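Local coordinates for probable M18-family aminopeptidase 1 (PDB 2GLF), which probably removes single amino acids from the amino termini of peptides as a metal-dependent (zinc-type) aminopeptidase of the M18 family, at residues G214-E217 and E218-V221; G358-G361 and K362-T365; V78-D81 and L82-L86; H10-K13 and E14-E17; V376-V379 and L380-G384. All blocks are in the same frame, centred on the assembly; numbering follows the deposited sequence.

Contact 1 (G214-E217 and E218-V221); sequences GITE and EDFV
Thr216 and Asp219 carry this turn, their side chains set at about a right angle to each other. With its CG beside its own backbone N (chi1 -71°), Asp219 turns the carboxylate back onto residue 216. There OD1 takes the N-H of Thr216, with Thr216 N to Asp219 OD1 at 3.2 Å and the donor well above the carboxylate plane. The methyl CG2 of Thr216 faces the same carboxylate, and OD1 also lies 3.7 Å from Ile215 CB, at a slant to that side chain. In return, Asp219 N donates to Thr216 O at 2.9 Å. These two bonds tie the residues together both ways, though 218-221 has helical backbone angles without the regular bonds. One residue on, Phe220 N reaches Glu217 O at 3.2 Å, and this carbonyl sits at the edge of the Phe220 ring, near its plane. A water lies 2.7 Å from Thr216 OG1. Asp219 OD2 and Glu218 OE1 both pair with Arg377 of a second subunit, and Glu218 OE1 also meets Asn381 there, while Glu217 bridges to Lys202. The turn links helix 200-213 to strand 223-229, with Ile215 and Phe220 both touching Leu209 of that helix and Leu138 of strand 132-139.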
# COMPACT_ATOMS: atom_id res chain seq x y z
N GLY A 214 -56.67 10.45 -10.81
CA GLY A 214 -56.91 11.00 -12.13
C GLY A 214 -55.67 11.62 -12.73
O GLY A 214 -55.76 12.41 -13.67
N ILE A 215 -54.50 11.25 -12.20
CA ILE A 215 -53.24 11.79 -12.68
C ILE A 215 -52.59 11.05 -13.84
O ILE A 215 -52.93 9.91 -14.16
CB ILE A 215 -52.20 11.89 -11.53
CG1 ILE A 215 -51.95 10.52 -10.91
CG2 ILE A 215 -52.68 12.86 -10.47
CD1 ILE A 215 -50.89 10.53 -9.80
N THR A 216 -51.64 11.74 -14.47
CA THR A 216 -50.88 11.22 -15.59
C THR A 216 -49.41 11.28 -15.17
O THR A 216 -49.04 12.03 -14.28
CB THR A 216 -51.11 12.08 -16.85
OG1 THR A 216 -50.40 11.51 -17.95
CG2 THR A 216 -50.64 13.50 -16.63
N GLU A 217 -48.57 10.48 -15.82
CA GLU A 217 -47.16 10.44 -15.48
C GLU A 217 -46.45 11.78 -15.52
O GLU A 217 -45.59 12.05 -14.68
CB GLU A 217 -46.43 9.46 -16.40
CG GLU A 217 -44.97 9.30 -16.10
CD GLU A 217 -44.34 8.22 -16.95
OE1 GLU A 217 -44.83 8.00 -18.08
OE2 GLU A 217 -43.35 7.61 -16.48
N GLU A 218 -46.81 12.64 -16.48
CA GLU A 218 -46.17 13.95 -16.56
C GLU A 218 -46.49 14.84 -15.36
O GLU A 218 -45.83 15.87 -15.15
CB GLU A 218 -46.56 14.66 -17.85
CG GLU A 218 -45.94 16.04 -18.00
CD GLU A 218 -46.31 16.71 -19.30
OE1 GLU A 218 -46.31 17.96 -19.34
OE2 GLU A 218 -46.60 16.00 -20.29
N ASP A 219 -47.48 14.44 -14.57
CA ASP A 219 -47.88 15.21 -13.40
C ASP A 219 -46.90 15.12 -12.25
O ASP A 219 -46.92 15.96 -11.35
CB ASP A 219 -49.27 14.77 -12.93
CG ASP A 219 -50.37 15.22 -13.86
OD1 ASP A 219 -51.54 14.84 -13.64
OD2 ASP A 219 -50.08 15.96 -14.83
N PHE A 220 -46.03 14.11 -12.25
CA PHE A 220 -45.04 13.99 -11.19
C PHE A 220 -44.06 15.14 -11.27
O PHE A 220 -43.53 15.58 -10.25
CB PHE A 220 -44.28 12.66 -11.28
CG PHE A 220 -45.05 11.48 -10.78
CD1 PHE A 220 -45.45 10.48 -11.65
CD2 PHE A 220 -45.38 11.37 -9.43
CE1 PHE A 220 -46.18 9.38 -11.18
CE2 PHE A 220 -46.10 10.28 -8.96
CZ PHE A 220 -46.50 9.28 -9.83
N VAL A 221 -43.81 15.62 -12.49
CA VAL A 221 -42.88 16.72 -12.70
C VAL A 221 -43.34 17.89 -11.84
O VAL A 221 -42.65 18.30 -10.91
CB VAL A 221 -42.87 17.18 -14.16
CG1 VAL A 221 -41.85 18.28 -14.35
CG2 VAL A 221 -42.56 16.00 -15.08
O HOH W 1 -48.27 11.93 -19.53

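Contact 2 (G358-G361 and K362-T365); sequences GARG and KYST
Gly358 lies against the far end of the turn, its CA 3.3 Å from Tyr363 O and its N 3.5 Å from Thr365 CG2. A side chain at Gly358 would point into Tyr363 O, the carbonyl carbon of Lys362 and that methyl, which suits a glycine. At Ala359 the carbonyl receives at best a weak bond, Lys362 N to Ala359 O at 3.4 Å, bent, and its oxygen is less surely placed. Arg360 meets Tyr363 over one face of the ring, with Arg360 C 3.9 Å above the ring centre, though the exact place of its O is doubtful; Arg360 CB approaches Tyr363 CE2 at 3.5 Å. The tyrosine's chi1 of -61° sets CG beside its backbone N and swings the ring under that peptide. Arg360's own chain, poorly ordered, leads off to Asp396. Gly361, with positive phi (84°), has its O 3.6 Å from Tyr363 CD1, oblique to the ring; a CB there would be jammed against the preceding carbonyl. Lys362 NZ pairs with Asp367 and with Asp99 of a third subunit, and Tyr363 OH bonds weakly to Gly120 O of that subunit. The whole turn belongs to the loop between strand 351-354 and helix 370-382, where it meets the neighbouring chain.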
# COMPACT_ATOMS: atom_id res chain seq x y z
N GLY A 358 -19.71 25.21 15.23
CA GLY A 358 -19.07 25.36 13.94
C GLY A 358 -18.29 24.13 13.53
O GLY A 358 -18.74 23.00 13.72
N ALA A 359 -17.11 24.35 12.95
CA ALA A 359 -16.25 23.24 12.53
C ALA A 359 -14.84 23.46 13.07
O ALA A 359 -14.66 23.75 14.25
CB ALA A 359 -16.23 23.15 11.01
N ARG A 360 -13.84 23.34 12.20
CA ARG A 360 -12.46 23.52 12.61
C ARG A 360 -12.20 24.81 13.42
O ARG A 360 -11.55 25.75 12.94
CB ARG A 360 -11.57 23.50 11.36
CG ARG A 360 -11.66 22.20 10.57
CD ARG A 360 -10.88 21.10 11.25
NE ARG A 360 -9.47 21.44 11.34
CZ ARG A 360 -8.54 20.66 11.88
NH1 ARG A 360 -8.88 19.48 12.39
NH2 ARG A 360 -7.27 21.06 11.91
N GLY A 361 -12.71 24.87 14.65
CA GLY A 361 -12.49 26.05 15.46
C GLY A 361 -13.45 27.21 15.23
O GLY A 361 -13.02 28.33 14.94
N LYS A 362 -14.75 26.94 15.37
CA LYS A 362 -15.80 27.95 15.23
C LYS A 362 -16.05 28.58 13.86
O LYS A 362 -16.49 29.73 13.79
CB LYS A 362 -15.59 29.08 16.24
CG LYS A 362 -16.04 28.76 17.65
CD LYS A 362 -14.86 28.45 18.55
CE LYS A 362 -15.29 28.50 20.00
NZ LYS A 362 -15.80 29.85 20.37
N TYR A 363 -15.77 27.86 12.78
CA TYR A 363 -16.01 28.42 11.45
C TYR A 363 -17.49 28.42 11.12
O TYR A 363 -18.23 27.54 11.57
CB TYR A 363 -15.29 27.61 10.36
CG TYR A 363 -13.79 27.57 10.47
CD1 TYR A 363 -13.11 28.41 11.34
CD2 TYR A 363 -13.05 26.66 9.71
CE1 TYR A 363 -11.72 28.36 11.45
CE2 TYR A 363 -11.67 26.60 9.81
CZ TYR A 363 -11.00 27.44 10.69
OH TYR A 363 -9.64 27.36 10.83
N SER A 364 -17.92 29.41 10.35
CA SER A 364 -19.30 29.54 9.90
C SER A 364 -20.39 29.31 10.94
O SER A 364 -21.43 28.71 10.64
CB SER A 364 -19.53 28.59 8.72
OG SER A 364 -18.57 28.80 7.70
N THR A 365 -20.17 29.77 12.17
CA THR A 365 -21.18 29.59 13.20
C THR A 365 -21.37 30.83 14.05
O THR A 365 -20.43 31.60 14.27
CB THR A 365 -20.83 28.43 14.16
OG1 THR A 365 -21.89 28.25 15.10
CG2 THR A 365 -19.54 28.73 14.92

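Contact 3 (V78-D81 and L82-L86); sequences VVDD and LKRGL
An Asx turn of Asp81 onto Lys83 opens the short 3-10 segment 82-84 in the loop from strand 73-77 to strand 87-92. Asp81 OD2 accepts Lys83 N at 3.1 Å, almost straight (173°), with the N-H coming from above the carboxylate plane. Asp81 CG stands anti to its own nitrogen (chi1 178°), which carries the carboxylate forward over the start of the turn. The carbonyl of the same residue takes the next amide along, Arg84 N to Asp81 O at 2.8 Å, and backbone and side chain together fix the turn. Asp81 OD1 also rests 3.3 Å from Lys83 CE, the ion pair to Lys83 NZ being long at 3.7 Å. With an alanine in place of Asp81, the Lys83 N-H would probably lose its acceptor and the lysine chain be freer to turn. Asp80 OD2 touches Arg84 CD at 3.3 Å; its pairing with Arg84 NE is long, the flat groups tilted 37° apart. On the inner side, Val78 CG2 meets Leu82 CD2 at 4.4 Å, both packing on Ile300 of helix 292-303. Gly85, with positive phi, ends the turn: an Asx turn leading into a 3-10 turn, in a connection that passes strand 270-275, which lies between the two strands in the sheet.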
# COMPACT_ATOMS: atom_id res chain seq x y z
N VAL A 78 -48.03 40.77 18.57
CA VAL A 78 -47.61 42.16 18.72
C VAL A 78 -48.39 42.69 19.90
O VAL A 78 -49.61 42.57 19.95
CB VAL A 78 -47.93 42.98 17.46
CG1 VAL A 78 -47.54 44.41 17.68
CG2 VAL A 78 -47.19 42.41 16.27
N VAL A 79 -47.67 43.26 20.86
CA VAL A 79 -48.29 43.76 22.07
C VAL A 79 -47.83 45.18 22.41
O VAL A 79 -48.30 45.78 23.38
CB VAL A 79 -47.98 42.79 23.23
CG1 VAL A 79 -48.43 43.35 24.55
CG2 VAL A 79 -48.69 41.46 22.97
N ASP A 80 -46.92 45.71 21.61
CA ASP A 80 -46.42 47.06 21.84
C ASP A 80 -45.84 47.59 20.53
O ASP A 80 -46.07 47.01 19.47
CB ASP A 80 -45.34 47.05 22.91
CG ASP A 80 -45.16 48.42 23.57
OD1 ASP A 80 -45.21 49.44 22.85
OD2 ASP A 80 -44.96 48.47 24.80
N ASP A 81 -45.11 48.69 20.61
CA ASP A 81 -44.49 49.27 19.43
C ASP A 81 -43.33 48.35 19.04
O ASP A 81 -42.46 48.06 19.86
CB ASP A 81 -43.98 50.67 19.79
CG ASP A 81 -43.28 51.36 18.65
OD1 ASP A 81 -42.76 52.47 18.87
OD2 ASP A 81 -43.24 50.80 17.53
N LEU A 82 -43.31 47.87 17.80
CA LEU A 82 -42.23 46.97 17.37
C LEU A 82 -40.86 47.57 17.58
O LEU A 82 -39.87 46.85 17.63
CB LEU A 82 -42.35 46.59 15.90
CG LEU A 82 -43.29 45.45 15.51
CD1 LEU A 82 -42.80 44.87 14.18
CD2 LEU A 82 -43.31 44.37 16.59
N LYS A 83 -40.80 48.90 17.69
CA LYS A 83 -39.51 49.55 17.90
C LYS A 83 -38.87 49.08 19.19
O LYS A 83 -37.66 49.17 19.36
CB LYS A 83 -39.68 51.08 17.92
CG LYS A 83 -39.72 51.72 16.54
CD LYS A 83 -39.34 53.19 16.61
CE LYS A 83 -40.49 54.08 17.05
NZ LYS A 83 -41.46 54.31 15.95
N ARG A 84 -39.68 48.56 20.11
CA ARG A 84 -39.15 48.07 21.37
C ARG A 84 -38.55 46.67 21.18
O ARG A 84 -38.04 46.07 22.12
CB ARG A 84 -40.25 48.01 22.43
CG ARG A 84 -41.01 49.31 22.56
CD ARG A 84 -41.88 49.30 23.79
NE ARG A 84 -41.09 49.29 25.02
CZ ARG A 84 -40.18 50.21 25.33
NH1 ARG A 84 -39.94 51.22 24.50
NH2 ARG A 84 -39.52 50.12 26.47
N GLY A 85 -38.62 46.18 19.94
CA GLY A 85 -38.10 44.86 19.62
C GLY A 85 -39.05 43.78 20.08
O GLY A 85 -40.09 44.06 20.69
N LEU A 86 -38.72 42.53 19.79
CA LEU A 86 -39.57 41.43 20.22
C LEU A 86 -38.75 40.21 20.60
O LEU A 86 -37.56 40.14 20.31
CB LEU A 86 -40.61 41.07 19.14
CG LEU A 86 -40.28 40.86 17.66
CD1 LEU A 86 -41.59 40.59 16.91
CD2 LEU A 86 -39.59 42.08 17.08

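Contact 4 (H10-K13 and E14-E17); sequences HRKK and EEIE
Lys12 reaches along the first turn of helix 13-29 and brushes both Glu14 and Glu15. Its CB is still 4.2 Å from Glu15 OE2. The next atom, CG, set anti to the backbone N (chi1 170°), runs into Glu14, whose side chain crosses that of Lys12 at about a right angle; Lys12 CG and Glu14 OE1 are 3.4 Å apart. From CD onward the chain turns to Glu15: Lys12 CD lies beside Glu15 OE2, and Lys12 CE stays 3.7 Å from the same oxygen. A bend at chi3 (-61°) keeps the tip alongside, so NZ ends at 3.7 Å from Glu15 OE2, a long salt bridge. A leucine in place of Glu15 would probably leave the Lys12 ammonium without this carboxylate and its chain free to swing into solvent. Lys13 makes a similar long pair, Lys13 NZ to Glu14 OE2 at 3.7 Å.

Beneath these charges, Lys12 O takes weak bonds from Glu15 N and Ile16 N, and Glu17 N to Lys13 O, at 2.8 Å and 174°, is the first straight helical bond. Ile16 turns to the buried side, its CD1 4.0 Å from Arg11 CB; Arg11 NH1 bonds Gly384 O, and Glu17 pairs with Lys433 of helix 433-449. Lys12 holds the N-cap position, and acidic residues gathered in the first turn behind it, where their negative charge would be expected to interact favourably with the positive end of the helix dipole, are typical of a helix amino end.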
# COMPACT_ATOMS: atom_id res chain seq x y z
N HIS A 10 -37.72 17.60 39.51
CA HIS A 10 -38.17 18.97 39.75
C HIS A 10 -39.39 19.40 38.93
O HIS A 10 -39.78 20.57 39.01
CB HIS A 10 -37.03 19.95 39.44
CG HIS A 10 -35.79 19.72 40.22
ND1 HIS A 10 -35.75 19.75 41.60
CD2 HIS A 10 -34.51 19.48 39.82
CE1 HIS A 10 -34.52 19.54 42.01
NE2 HIS A 10 -33.75 19.37 40.96
N ARG A 11 -40.01 18.50 38.17
CA ARG A 11 -41.13 18.96 37.38
C ARG A 11 -42.51 18.34 37.48
O ARG A 11 -43.48 18.95 37.00
CB ARG A 11 -40.74 19.02 35.90
CG ARG A 11 -40.85 20.43 35.34
CD ARG A 11 -39.91 21.37 36.07
NE ARG A 11 -40.17 22.76 35.77
CZ ARG A 11 -39.41 23.77 36.20
NH1 ARG A 11 -38.34 23.51 36.95
NH2 ARG A 11 -39.71 25.02 35.88
N LYS A 12 -42.65 17.15 38.05
CA LYS A 12 -43.99 16.55 38.19
C LYS A 12 -44.47 15.71 37.01
O LYS A 12 -44.93 16.25 35.99
CB LYS A 12 -45.01 17.65 38.51
CG LYS A 12 -46.46 17.24 38.45
CD LYS A 12 -47.39 18.42 38.74
CE LYS A 12 -47.14 19.00 40.14
NZ LYS A 12 -48.12 20.07 40.50
N LYS A 13 -44.39 14.39 37.18
CA LYS A 13 -44.78 13.40 36.19
C LYS A 13 -46.04 13.76 35.40
O LYS A 13 -46.01 13.83 34.17
CB LYS A 13 -44.97 12.04 36.87
CG LYS A 13 -43.73 11.54 37.59
CD LYS A 13 -43.89 10.11 38.13
CE LYS A 13 -44.72 10.04 39.41
NZ LYS A 13 -46.16 10.35 39.19
N GLU A 14 -47.14 13.98 36.11
CA GLU A 14 -48.41 14.30 35.46
C GLU A 14 -48.33 15.39 34.39
O GLU A 14 -48.93 15.27 33.32
CB GLU A 14 -49.47 14.67 36.51
CG GLU A 14 -48.92 15.22 37.82
CD GLU A 14 -48.47 14.13 38.78
OE1 GLU A 14 -47.91 14.46 39.85
OE2 GLU A 14 -48.67 12.94 38.47
N GLU A 15 -47.58 16.46 34.65
CA GLU A 15 -47.48 17.53 33.67
C GLU A 15 -46.62 17.12 32.47
O GLU A 15 -46.91 17.52 31.34
CB GLU A 15 -46.92 18.81 34.31
CG GLU A 15 -47.88 19.45 35.32
CD GLU A 15 -47.41 20.80 35.82
OE1 GLU A 15 -47.30 21.74 35.01
OE2 GLU A 15 -47.15 20.93 37.04
N ILE A 16 -45.59 16.33 32.71
CA ILE A 16 -44.70 15.86 31.64
C ILE A 16 -45.45 14.88 30.74
O ILE A 16 -45.46 15.04 29.52
CB ILE A 16 -43.44 15.18 32.24
CG1 ILE A 16 -42.54 16.23 32.89
CG2 ILE A 16 -42.70 14.40 31.16
CD1 ILE A 16 -41.47 15.66 33.78
N GLU A 17 -46.07 13.88 31.34
CA GLU A 17 -46.83 12.89 30.59
C GLU A 17 -47.88 13.54 29.71
O GLU A 17 -47.98 13.25 28.51
CB GLU A 17 -47.52 11.91 31.55
CG GLU A 17 -46.68 10.71 31.89
CD GLU A 17 -46.24 9.98 30.64
OE1 GLU A 17 -47.12 9.59 29.85
OE2 GLU A 17 -45.01 9.79 30.46

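Contact 5 (V376-V379 and L380-G384); sequences VRKV and LNEQG
Val376 and Leu380, one turn apart, form the tight inner stripe: they lie side by side pointing the same way, with Val376 CG1 4.1 Å from Leu380 CD1. Leu380 continues onto Trp387 of strand 387-389, while Val379 packs on Leu446 of helix 433-449. Next to this stripe Arg377 and Asn381 cross at a slant, guanidinium and amide planes nearly perpendicular (84°), with Asn381 ND2 close to Arg377 CD. Both polar ends are taken up elsewhere: Asn381 OD1 by Trp387 NE1, and Asn381 ND2 and the guanidinium by Glu218 of a third subunit, whose Asp219 also pairs with Arg377. The helix is the crossover of a beta-alpha-beta unit, strand 351-354, helix 370-382, strand 387-389. Gln383 N to Val379 O, 2.9 Å, is its last regular bond; the chain then closes in a Schellman motif at Gly384, whose positive phi (66°) favours glycine and whose N bonds Asn381 O weakly. The outer side is looser and polar. Lys378 runs out with CG anti to its N (chi1 -163°) and bends only at chi4, bringing NZ to 2.6 Å from Glu382 OE2. That salt bridge uses the syn lone pair of OE2 and links the two side chains one turn apart, with exposed Glu382 next to the solvent.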
# COMPACT_ATOMS: atom_id res chain seq x y z
N VAL A 376 -29.51 35.64 29.26
CA VAL A 376 -30.29 34.41 29.18
C VAL A 376 -30.11 33.58 30.45
O VAL A 376 -31.06 32.97 30.94
CB VAL A 376 -29.85 33.57 27.96
CG1 VAL A 376 -30.59 32.23 27.95
CG2 VAL A 376 -30.11 34.34 26.69
N ARG A 377 -28.90 33.56 30.98
CA ARG A 377 -28.61 32.79 32.18
C ARG A 377 -29.40 33.32 33.37
O ARG A 377 -29.81 32.55 34.24
CB ARG A 377 -27.11 32.83 32.49
CG ARG A 377 -26.56 31.51 33.01
CD ARG A 377 -26.12 31.58 34.45
NE ARG A 377 -25.01 32.51 34.62
CZ ARG A 377 -24.21 32.53 35.69
NH1 ARG A 377 -24.39 31.66 36.68
NH2 ARG A 377 -23.24 33.43 35.76
N LYS A 378 -29.61 34.63 33.40
CA LYS A 378 -30.34 35.28 34.48
C LYS A 378 -31.81 34.86 34.48
O LYS A 378 -32.33 34.37 35.49
CB LYS A 378 -30.23 36.80 34.36
CG LYS A 378 -30.59 37.57 35.62
CD LYS A 378 -30.28 39.05 35.46
CE LYS A 378 -30.46 39.83 36.76
NZ LYS A 378 -31.88 39.89 37.21
N VAL A 379 -32.47 35.06 33.34
CA VAL A 379 -33.88 34.68 33.22
C VAL A 379 -34.09 33.23 33.64
O VAL A 379 -34.94 32.93 34.49
CB VAL A 379 -34.38 34.85 31.76
CG1 VAL A 379 -35.80 34.30 31.64
CG2 VAL A 379 -34.36 36.32 31.36
N LEU A 380 -33.33 32.32 33.03
CA LEU A 380 -33.44 30.90 33.33
C LEU A 380 -33.37 30.62 34.82
O LEU A 380 -34.34 30.15 35.41
CB LEU A 380 -32.35 30.11 32.61
CG LEU A 380 -32.44 30.03 31.08
CD1 LEU A 380 -31.30 29.18 30.57
CD2 LEU A 380 -33.79 29.45 30.65
N ASN A 381 -32.22 30.89 35.42
CA ASN A 381 -32.05 30.64 36.84
C ASN A 381 -33.12 31.31 37.70
O ASN A 381 -33.59 30.72 38.68
CB ASN A 381 -30.66 31.08 37.29
CG ASN A 381 -29.56 30.23 36.70
OD1 ASN A 381 -29.68 29.00 36.66
ND2 ASN A 381 -28.49 30.86 36.26
N GLU A 382 -33.51 32.53 37.34
CA GLU A 382 -34.53 33.24 38.10
C GLU A 382 -35.90 32.57 38.03
O GLU A 382 -36.64 32.55 39.02
CB GLU A 382 -34.59 34.70 37.63
CG GLU A 382 -33.77 35.62 38.52
CD GLU A 382 -33.45 36.95 37.88
OE1 GLU A 382 -34.17 37.37 36.95
OE2 GLU A 382 -32.47 37.59 38.32
N GLN A 383 -36.25 32.02 36.87
CA GLN A 383 -37.53 31.34 36.71
C GLN A 383 -37.40 29.87 37.14
O GLN A 383 -38.35 29.08 37.01
CB GLN A 383 -38.01 31.41 35.26
CG GLN A 383 -38.26 32.80 34.74
CD GLN A 383 -39.09 33.64 35.69
OE1 GLN A 383 -38.61 34.10 36.72
NE2 GLN A 383 -40.36 33.84 35.35
N GLY A 384 -36.22 29.50 37.63
CA GLY A 384 -35.98 28.14 38.07
C GLY A 384 -36.01 27.09 36.97
O GLY A 384 -36.41 25.95 37.20

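Contacts 4 and 5 join directly, Arg11 NH1 lying 3.1 Å from Gly384 O in a probable hydrogen bond, with their centres 20 Å apart. Contact 3 comes within about 11 Å of contact 5 at the nearest atoms, and contact 2 within about 15 Å. Contact 1 stands apart: its centre is about 54 Å from that of contact 5 in the same chain, yet between subunits its acidic residues meet the contact 5 helix, so the two are halves of one interface. None forms the metal site. Contact 3 leads into strand 87-92, which ends at the manganese ligand His92, and in contact 2 the Thr365 side chain is about 13 Å from a manganese ion.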